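Long-range contact in lipolytic enzyme, G-D-S-L family (Bacteroides thetaiotaomicron, PDB 7BR2), which metabolizes the drug diltiazem in the gut as a serine esterase of the SGNH (GDSL) hydrolase superfamily: residues A[355-366]-A[423-434]. Residues are numbered along the deposited sequence; the frame is centred on the assembly and turned at random.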
ATOM      1  N   LEU A 355      10.708   9.757  -3.690  1.00 31.38           N
ATOM      2  CA  LEU A 355      10.120  10.074  -4.992  1.00 27.32           C
ATOM      3  C   LEU A 355       8.677   9.591  -5.075  1.00 28.34           C
ATOM      4  O   LEU A 355       7.782  10.320  -5.551  1.00 26.60           O
ATOM      5  CB  LEU A 355      10.964   9.446  -6.106  1.00 24.63           C
ATOM      6  CG  LEU A 355      12.345  10.088  -6.299  1.00 28.52           C
ATOM      7  CD1 LEU A 355      13.249   9.219  -7.156  1.00 24.85           C
ATOM      8  CD2 LEU A 355      12.218  11.482  -6.906  1.00 25.35           C
ATOM      9  N   ASN A 356       8.429   8.366  -4.588  1.00 27.01           N
ATOM     10  CA  ASN A 356       7.096   7.778  -4.657  1.00 23.15           C
ATOM     11  C   ASN A 356       6.108   8.540  -3.786  1.00 23.90           C
ATOM     12  O   ASN A 356       4.934   8.674  -4.147  1.00 27.40           O
ATOM     13  CB  ASN A 356       7.160   6.314  -4.238  1.00 25.80           C
ATOM     14  CG  ASN A 356       5.821   5.622  -4.345  1.00 31.62           C
ATOM     15  OD1 ASN A 356       5.184   5.646  -5.402  1.00 29.38           O
ATOM     16  ND2 ASN A 356       5.370   5.018  -3.242  1.00 29.35           N
ATOM     17  N   GLU A 357       6.560   9.050  -2.635  1.00 26.48           N
ATOM     18  CA  GLU A 357       5.676   9.845  -1.774  1.00 28.36           C
ATOM     19  C   GLU A 357       5.325  11.201  -2.413  1.00 26.10           C
ATOM     20  O   GLU A 357       4.159  11.631  -2.376  1.00 25.14           O
ATOM     21  CB  GLU A 357       6.334  10.009  -0.399  1.00 26.51           C
ATOM     22  CG  GLU A 357       5.707  11.041   0.529  1.00 27.98           C
ATOM     23  CD  GLU A 357       4.344  10.645   1.071  1.00 34.07           C
ATOM     24  OE1 GLU A 357       4.003   9.437   1.040  1.00 31.20           O
ATOM     25  OE2 GLU A 357       3.607  11.558   1.529  1.00 36.32           O
ATOM     26  N   TYR A 358       6.312  11.875  -3.023  1.00 23.19           N
ATOM     27  CA  TYR A 358       6.016  13.084  -3.804  1.00 27.59           C
ATOM     28  C   TYR A 358       4.937  12.805  -4.849  1.00 26.09           C
ATOM     29  O   TYR A 358       3.973  13.576  -5.018  1.00 31.00           O
ATOM     30  CB  TYR A 358       7.273  13.579  -4.527  1.00 23.53           C
ATOM     31  CG  TYR A 358       8.311  14.306  -3.706  1.00 27.25           C
ATOM     32  CD1 TYR A 358       7.962  15.378  -2.892  1.00 27.69           C
ATOM     33  CD2 TYR A 358       9.650  13.954  -3.779  1.00 27.96           C
ATOM     34  CE1 TYR A 358       8.911  16.061  -2.162  1.00 29.14           C
ATOM     35  CE2 TYR A 358      10.612  14.636  -3.035  1.00 29.84           C
ATOM     36  CZ  TYR A 358      10.230  15.682  -2.231  1.00 27.57           C
ATOM     37  OH  TYR A 358      11.158  16.372  -1.487  1.00 37.25           O
ATOM     38  N   ARG A 359       5.112  11.693  -5.573  1.00 27.06           N
ATOM     39  CA  ARG A 359       4.146  11.270  -6.584  1.00 28.13           C
ATOM     40  C   ARG A 359       2.769  11.049  -5.976  1.00 27.67           C
ATOM     41  O   ARG A 359       1.756  11.524  -6.507  1.00 25.96           O
ATOM     42  CB  ARG A 359       4.645   9.990  -7.267  1.00 24.26           C
ATOM     43  CG  ARG A 359       3.670   9.389  -8.264  1.00 26.31           C
ATOM     44  CD  ARG A 359       3.792   7.863  -8.296  1.00 33.72           C
ATOM     45  NE  ARG A 359       3.444   7.235  -7.018  1.00 29.71           N
ATOM     46  CZ  ARG A 359       2.199   7.048  -6.582  1.00 31.00           C
ATOM     47  NH1 ARG A 359       1.173   7.445  -7.323  1.00 29.17           N
ATOM     48  NH2 ARG A 359       1.979   6.457  -5.407  1.00 23.87           N
ATOM     49  N   TRP A 360       2.719  10.339  -4.846  1.00 25.41           N
ATOM     50  CA  TRP A 360       1.448  10.070  -4.186  1.00 26.63           C
ATOM     51  C   TRP A 360       0.724  11.372  -3.841  1.00 26.12           C
ATOM     52  O   TRP A 360      -0.500  11.468  -4.010  1.00 27.89           O
ATOM     53  CB  TRP A 360       1.683   9.206  -2.940  1.00 28.08           C
ATOM     54  CG  TRP A 360       0.469   9.007  -2.093  1.00 27.92           C
ATOM     55  CD1 TRP A 360      -0.466   8.016  -2.209  1.00 26.04           C
ATOM     56  CD2 TRP A 360       0.045   9.839  -1.003  1.00 23.83           C
ATOM     57  NE1 TRP A 360      -1.438   8.173  -1.245  1.00 26.50           N
ATOM     58  CE2 TRP A 360      -1.153   9.290  -0.500  1.00 29.93           C
ATOM     59  CE3 TRP A 360       0.559  10.994  -0.410  1.00 25.58           C
ATOM     60  CZ2 TRP A 360      -1.850   9.863   0.573  1.00 27.59           C
ATOM     61  CZ3 TRP A 360      -0.133  11.563   0.663  1.00 28.71           C
ATOM     62  CH2 TRP A 360      -1.323  10.993   1.142  1.00 28.50           C
ATOM     63  N   GLU A 361       1.469  12.398  -3.397  1.00 26.00           N
ATOM     64  CA  GLU A 361       0.843  13.689  -3.072  1.00 28.34           C
ATOM     65  C   GLU A 361       0.228  14.345  -4.305  1.00 27.83           C
ATOM     66  O   GLU A 361      -0.914  14.844  -4.269  1.00 25.52           O
ATOM     67  CB  GLU A 361       1.867  14.635  -2.441  1.00 29.99           C
ATOM     68  CG  GLU A 361       2.104  14.395  -0.959  1.00 39.11           C
ATOM     69  CD  GLU A 361       3.336  15.116  -0.422  1.00 47.06           C
ATOM     70  OE1 GLU A 361       3.661  16.212  -0.935  1.00 43.06           O
ATOM     71  OE2 GLU A 361       3.995  14.560   0.506  1.00 56.61           O
ATOM     72  N   LEU A 362       0.981  14.360  -5.412  1.00 27.90           N
ATOM     73  CA  LEU A 362       0.426  14.888  -6.657  1.00 24.91           C
ATOM     74  C   LEU A 362      -0.860  14.153  -7.032  1.00 25.13           C
ATOM     75  O   LEU A 362      -1.906  14.773  -7.335  1.00 28.44           O
ATOM     76  CB  LEU A 362       1.465  14.763  -7.766  1.00 23.47           C
ATOM     77  CG  LEU A 362       2.567  15.818  -7.745  1.00 31.12           C
ATOM     78  CD1 LEU A 362       3.742  15.443  -8.685  1.00 29.19           C
ATOM     79  CD2 LEU A 362       2.003  17.182  -8.085  1.00 23.85           C
ATOM     80  N   GLU A 363      -0.824  12.819  -6.950  1.00 26.29           N
ATOM     81  CA  GLU A 363      -2.023  12.048  -7.279  1.00 27.78           C
ATOM     82  C   GLU A 363      -3.186  12.427  -6.368  1.00 25.49           C
ATOM     83  O   GLU A 363      -4.338  12.501  -6.820  1.00 27.75           O
ATOM     84  CB  GLU A 363      -1.736  10.548  -7.200  1.00 26.98           C
ATOM     85  CG  GLU A 363      -2.858   9.698  -7.782  1.00 25.17           C
ATOM     86  CD  GLU A 363      -2.602   8.192  -7.679  1.00 32.54           C
ATOM     87  OE1 GLU A 363      -1.773   7.770  -6.835  1.00 26.56           O
ATOM     88  OE2 GLU A 363      -3.240   7.439  -8.456  1.00 26.78           O
ATOM     89  N   ARG A 364      -2.904  12.715  -5.093  1.00 22.06           N
ATOM     90  CA  ARG A 364      -3.985  13.137  -4.199  1.00 24.73           C
ATOM     91  C   ARG A 364      -4.639  14.419  -4.687  1.00 25.63           C
ATOM     92  O   ARG A 364      -5.859  14.596  -4.543  1.00 24.14           O
ATOM     93  CB  ARG A 364      -3.481  13.331  -2.769  1.00 27.16           C
ATOM     94  CG  ARG A 364      -3.334  12.021  -1.967  1.00 31.06           C
ATOM     95  CD  ARG A 364      -4.248  11.991  -0.740  1.00 27.78           C
ATOM     96  NE  ARG A 364      -5.660  12.111  -1.080  1.00 31.18           N
ATOM     97  CZ  ARG A 364      -6.362  13.236  -0.974  1.00 25.60           C
ATOM     98  NH1 ARG A 364      -7.640  13.251  -1.307  1.00 29.26           N
ATOM     99  NH2 ARG A 364      -5.777  14.342  -0.544  1.00 27.09           N
ATOM    100  N   THR A 365      -3.854  15.339  -5.257  1.00 28.94           N
ATOM    101  CA  THR A 365      -4.515  16.542  -5.785  1.00 26.79           C
ATOM    102  C   THR A 365      -5.477  16.168  -6.906  1.00 26.22           C
ATOM    103  O   THR A 365      -6.590  16.720  -7.004  1.00 26.58           O
ATOM    104  CB  THR A 365      -3.510  17.597  -6.266  1.00 27.67           C
ATOM    105  OG1 THR A 365      -2.931  17.218  -7.525  1.00 24.05           O
ATOM    106  CG2 THR A 365      -2.422  17.814  -5.233  1.00 15.26           C
ATOM    107  N   PHE A 366      -5.098  15.172  -7.718  1.00 23.41           N
ATOM    108  CA  PHE A 366      -6.060  14.694  -8.719  1.00 19.73           C
ATOM    109  C   PHE A 366      -7.300  14.073  -8.074  1.00 22.64           C
ATOM    110  O   PHE A 366      -8.411  14.184  -8.621  1.00 24.55           O
ATOM    111  CB  PHE A 366      -5.396  13.696  -9.675  1.00 24.31           C
ATOM    112  CG  PHE A 366      -4.584  14.347 -10.769  1.00 23.71           C
ATOM    113  CD1 PHE A 366      -3.279  14.747 -10.541  1.00 22.53           C
ATOM    114  CD2 PHE A 366      -5.128  14.526 -12.041  1.00 31.47           C
ATOM    115  CE1 PHE A 366      -2.520  15.348 -11.554  1.00 24.89           C
ATOM    116  CE2 PHE A 366      -4.378  15.122 -13.059  1.00 28.66           C
ATOM    117  CZ  PHE A 366      -3.065  15.538 -12.804  1.00 28.17           C
ATOM    118  N   ARG A 423       0.567  18.512 -14.530  1.00 26.71           N
ATOM    119  CA  ARG A 423       0.740  17.843 -13.242  1.00 27.19           C
ATOM    120  C   ARG A 423       0.865  16.340 -13.426  1.00 29.04           C
ATOM    121  O   ARG A 423       1.629  15.684 -12.702  1.00 23.50           O
ATOM    122  CB  ARG A 423      -0.434  18.179 -12.325  1.00 27.73           C
ATOM    123  CG  ARG A 423      -0.605  19.670 -12.062  1.00 26.36           C
ATOM    124  CD  ARG A 423       0.530  20.236 -11.199  1.00 31.18           C
ATOM    125  NE  ARG A 423       0.150  20.192  -9.785  1.00 26.39           N
ATOM    126  CZ  ARG A 423       0.963  20.419  -8.758  1.00 27.89           C
ATOM    127  NH1 ARG A 423       2.244  20.704  -8.940  1.00 26.69           N
ATOM    128  NH2 ARG A 423       0.469  20.376  -7.532  1.00 32.51           N
ATOM    129  N   GLU A 424       0.145  15.787 -14.413  1.00 26.62           N
ATOM    130  CA  GLU A 424       0.364  14.404 -14.817  1.00 28.62           C
ATOM    131  C   GLU A 424       1.779  14.211 -15.334  1.00 29.09           C
ATOM    132  O   GLU A 424       2.425  13.190 -15.061  1.00 28.52           O
ATOM    133  CB  GLU A 424      -0.630  14.021 -15.911  1.00 32.27           C
ATOM    134  CG  GLU A 424      -1.778  13.137 -15.469  1.00 42.79           C
ATOM    135  CD  GLU A 424      -2.848  13.065 -16.532  1.00 45.43           C
ATOM    136  OE1 GLU A 424      -4.046  13.187 -16.189  1.00 54.13           O
ATOM    137  OE2 GLU A 424      -2.480  12.928 -17.719  1.00 52.89           O
ATOM    138  N   GLN A 425       2.270  15.179 -16.102  1.00 29.06           N
ATOM    139  CA  GLN A 425       3.638  15.109 -16.586  1.00 30.41           C
ATOM    140  C   GLN A 425       4.617  15.102 -15.426  1.00 30.05           C
ATOM    141  O   GLN A 425       5.664  14.455 -15.486  1.00 32.88           O
ATOM    142  CB  GLN A 425       3.901  16.284 -17.513  1.00 30.65           C
ATOM    143  CG  GLN A 425       5.100  16.127 -18.390  1.00 38.22           C
ATOM    144  CD  GLN A 425       5.165  17.221 -19.442  1.00 45.64           C
ATOM    145  OE1 GLN A 425       4.205  17.992 -19.610  1.00 35.51           O
ATOM    146  NE2 GLN A 425       6.288  17.297 -20.154  1.00 40.44           N
ATOM    147  N   GLU A 426       4.292  15.838 -14.367  1.00 26.21           N
ATOM    148  CA  GLU A 426       5.119  15.834 -13.163  1.00 29.64           C
ATOM    149  C   GLU A 426       5.137  14.452 -12.498  1.00 27.36           C
ATOM    150  O   GLU A 426       6.193  13.938 -12.088  1.00 27.26           O
ATOM    151  CB  GLU A 426       4.592  16.887 -12.190  1.00 26.22           C
ATOM    152  CG  GLU A 426       5.071  18.286 -12.471  1.00 25.16           C
ATOM    153  CD  GLU A 426       4.649  19.245 -11.370  1.00 34.55           C
ATOM    154  OE1 GLU A 426       3.650  19.992 -11.511  1.00 33.93           O
ATOM    155  OE2 GLU A 426       5.348  19.253 -10.339  1.00 32.25           O
ATOM    156  N   MET A 427       3.962  13.849 -12.352  1.00 26.47           N
ATOM    157  CA  MET A 427       3.924  12.492 -11.823  1.00 32.49           C
ATOM    158  C   MET A 427       4.785  11.565 -12.677  1.00 34.64           C
ATOM    159  O   MET A 427       5.515  10.717 -12.150  1.00 31.34           O
ATOM    160  CB  MET A 427       2.484  11.996 -11.739  1.00 26.26           C
ATOM    161  CG  MET A 427       1.698  12.686 -10.643  1.00 24.25           C
ATOM    162  SD  MET A 427       0.135  11.853 -10.284  1.00 27.97           S
ATOM    163  CE  MET A 427      -0.701  11.854 -11.859  1.00 26.41           C
ATOM    164  N   ASP A 428       4.721  11.730 -14.004  1.00 29.26           N
ATOM    165  CA  ASP A 428       5.527  10.904 -14.900  1.00 29.52           C
ATOM    166  C   ASP A 428       7.013  11.193 -14.748  1.00 31.07           C
ATOM    167  O   ASP A 428       7.834  10.283 -14.899  1.00 29.61           O
ATOM    168  CB  ASP A 428       5.094  11.115 -16.353  1.00 28.36           C
ATOM    169  CG  ASP A 428       3.812  10.381 -16.693  1.00 40.13           C
ATOM    170  OD1 ASP A 428       3.505   9.349 -16.047  1.00 43.98           O
ATOM    171  OD2 ASP A 428       3.087  10.865 -17.591  1.00 48.03           O
ATOM    172  N   VAL A 429       7.382  12.440 -14.458  1.00 25.95           N
ATOM    173  CA  VAL A 429       8.778  12.742 -14.159  1.00 28.61           C
ATOM    174  C   VAL A 429       9.250  11.890 -12.996  1.00 27.63           C
ATOM    175  O   VAL A 429      10.319  11.275 -13.040  1.00 25.54           O
ATOM    176  CB  VAL A 429       8.961  14.235 -13.844  1.00 29.49           C
ATOM    177  CG1 VAL A 429      10.237  14.438 -13.027  1.00 23.93           C
ATOM    178  CG2 VAL A 429       9.000  15.044 -15.117  1.00 30.38           C
ATOM    179  N   LEU A 430       8.445  11.852 -11.938  1.00 29.71           N
ATOM    180  CA  LEU A 430       8.824  11.100 -10.745  1.00 27.66           C
ATOM    181  C   LEU A 430       8.878   9.601 -11.020  1.00 25.30           C
ATOM    182  O   LEU A 430       9.811   8.915 -10.585  1.00 24.58           O
ATOM    183  CB  LEU A 430       7.845  11.400  -9.613  1.00 25.06           C
ATOM    184  CG  LEU A 430       7.845  12.850  -9.154  1.00 23.86           C
ATOM    185  CD1 LEU A 430       6.658  13.122  -8.250  1.00 21.54           C
ATOM    186  CD2 LEU A 430       9.161  13.164  -8.444  1.00 27.77           C
ATOM    187  N   ILE A 431       7.879   9.084 -11.735  1.00 26.79           N
ATOM    188  CA  ILE A 431       7.825   7.655 -12.038  1.00 28.31           C
ATOM    189  C   ILE A 431       9.004   7.245 -12.918  1.00 33.05           C
ATOM    190  O   ILE A 431       9.598   6.169 -12.729  1.00 31.54           O
ATOM    191  CB  ILE A 431       6.464   7.308 -12.677  1.00 32.11           C
ATOM    192  CG1 ILE A 431       5.335   7.639 -11.683  1.00 29.55           C
ATOM    193  CG2 ILE A 431       6.399   5.833 -13.072  1.00 25.87           C
ATOM    194  CD1 ILE A 431       3.935   7.719 -12.290  1.00 27.38           C
ATOM    195  N   SER A 432       9.340   8.071 -13.916  1.00 27.59           N
ATOM    196  CA  SER A 432      10.501   7.780 -14.750  1.00 27.98           C
ATOM    197  C   SER A 432      11.779   7.800 -13.932  1.00 28.94           C
ATOM    198  O   SER A 432      12.657   6.955 -14.127  1.00 28.10           O
ATOM    199  CB  SER A 432      10.608   8.763 -15.915  1.00 25.97           C
ATOM    200  OG  SER A 432       9.496   8.614 -16.777  1.00 34.15           O
ATOM    201  N   LYS A 433      11.930   8.777 -13.034  1.00 29.10           N
ATOM    202  CA  LYS A 433      13.134   8.784 -12.215  1.00 29.01           C
ATOM    203  C   LYS A 433      13.231   7.494 -11.404  1.00 30.74           C
ATOM    204  O   LYS A 433      14.290   6.858 -11.352  1.00 32.11           O
ATOM    205  CB  LYS A 433      13.146  10.010 -11.308  1.00 28.17           C
ATOM    206  CG  LYS A 433      14.532  10.359 -10.768  1.00 31.05           C
ATOM    207  CD  LYS A 433      15.512  10.466 -11.917  1.00 33.80           C
ATOM    208  CE  LYS A 433      16.437  11.641 -11.745  1.00 42.59           C
ATOM    209  NZ  LYS A 433      17.282  11.888 -12.944  1.00 41.17           N
ATOM    210  N   ILE A 434      12.118   7.085 -10.787  1.00 30.03           N
ATOM    211  CA  ILE A 434      12.109   5.861  -9.993  1.00 30.82           C
ATOM    212  C   ILE A 434      12.574   4.675 -10.830  1.00 31.85           C
ATOM    213  O   ILE A 434      13.447   3.909 -10.408  1.00 29.53           O
ATOM    214  CB  ILE A 434      10.719   5.614  -9.375  1.00 25.76           C
ATOM    215  CG1 ILE A 434      10.509   6.521  -8.170  1.00 19.30           C
ATOM    216  CG2 ILE A 434      10.564   4.155  -8.974  1.00 27.98           C
ATOM    217  CD1 ILE A 434       9.065   6.543  -7.683  1.00 21.80           C
TER
HETATM  218  O   HOH W   1      -2.265  19.438  -8.724  1.00 30.65           O
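An antiparallel helix pair packed knobs-into-holes joins 355-366, on helix 344-377, to 423-434, on helix 417-437, and L362, M427 and L430 are its knobs. The axes approach to 9.1 Å at 161° between their directions, close enough for side chains to reach the opposite backbone. L430 does so: its CD1 lies 3.4 Å from R359 N and also touches CB of Y358 and CD1 of L362, while its CD2 meets the CD2 of L355. M427 fills the next hole, its CG against L362 CB; a turn about the CG-SD bond (chi3 -57°) swings CE to the F366 ring in an oblique Met-aromatic contact with SD 5.2 Å from the centroid.

Toward the F366 end a charged group enters the packing. L362 CD2 sits over the centre of one face of the R423 guanidinium, 3.5 Å from CZ, so an aliphatic methyl covers a charged plane whose N-H groups remain available for bonding. R423 NH1 makes a salt bridge to E426 OE1, which sits somewhat off the guanidinium plane, while NE donates at the edge to a water that in turn donates to T365 OG1, linking the helices.

On the side toward helix 35-46, R359 lays its CD on I431 CG1 (3.7 Å), and W40 of that helix touches both residues. R359 NE donates to N356 OD1 from above the amide plane, and R359 NH1 forms a salt bridge to OE1 of E363, the OE2 of which accepts from the backbone N of N56. Replacing R359 with an alanine would probably leave E363 OE1 without its positive mate and open a gap beside I431. At the other end of the interface, I434 and L355 lie alongside each other, pointing opposite ways, with I434 CG1 3.6 Å from L355 CB and I434 CD1 resting against N356 N.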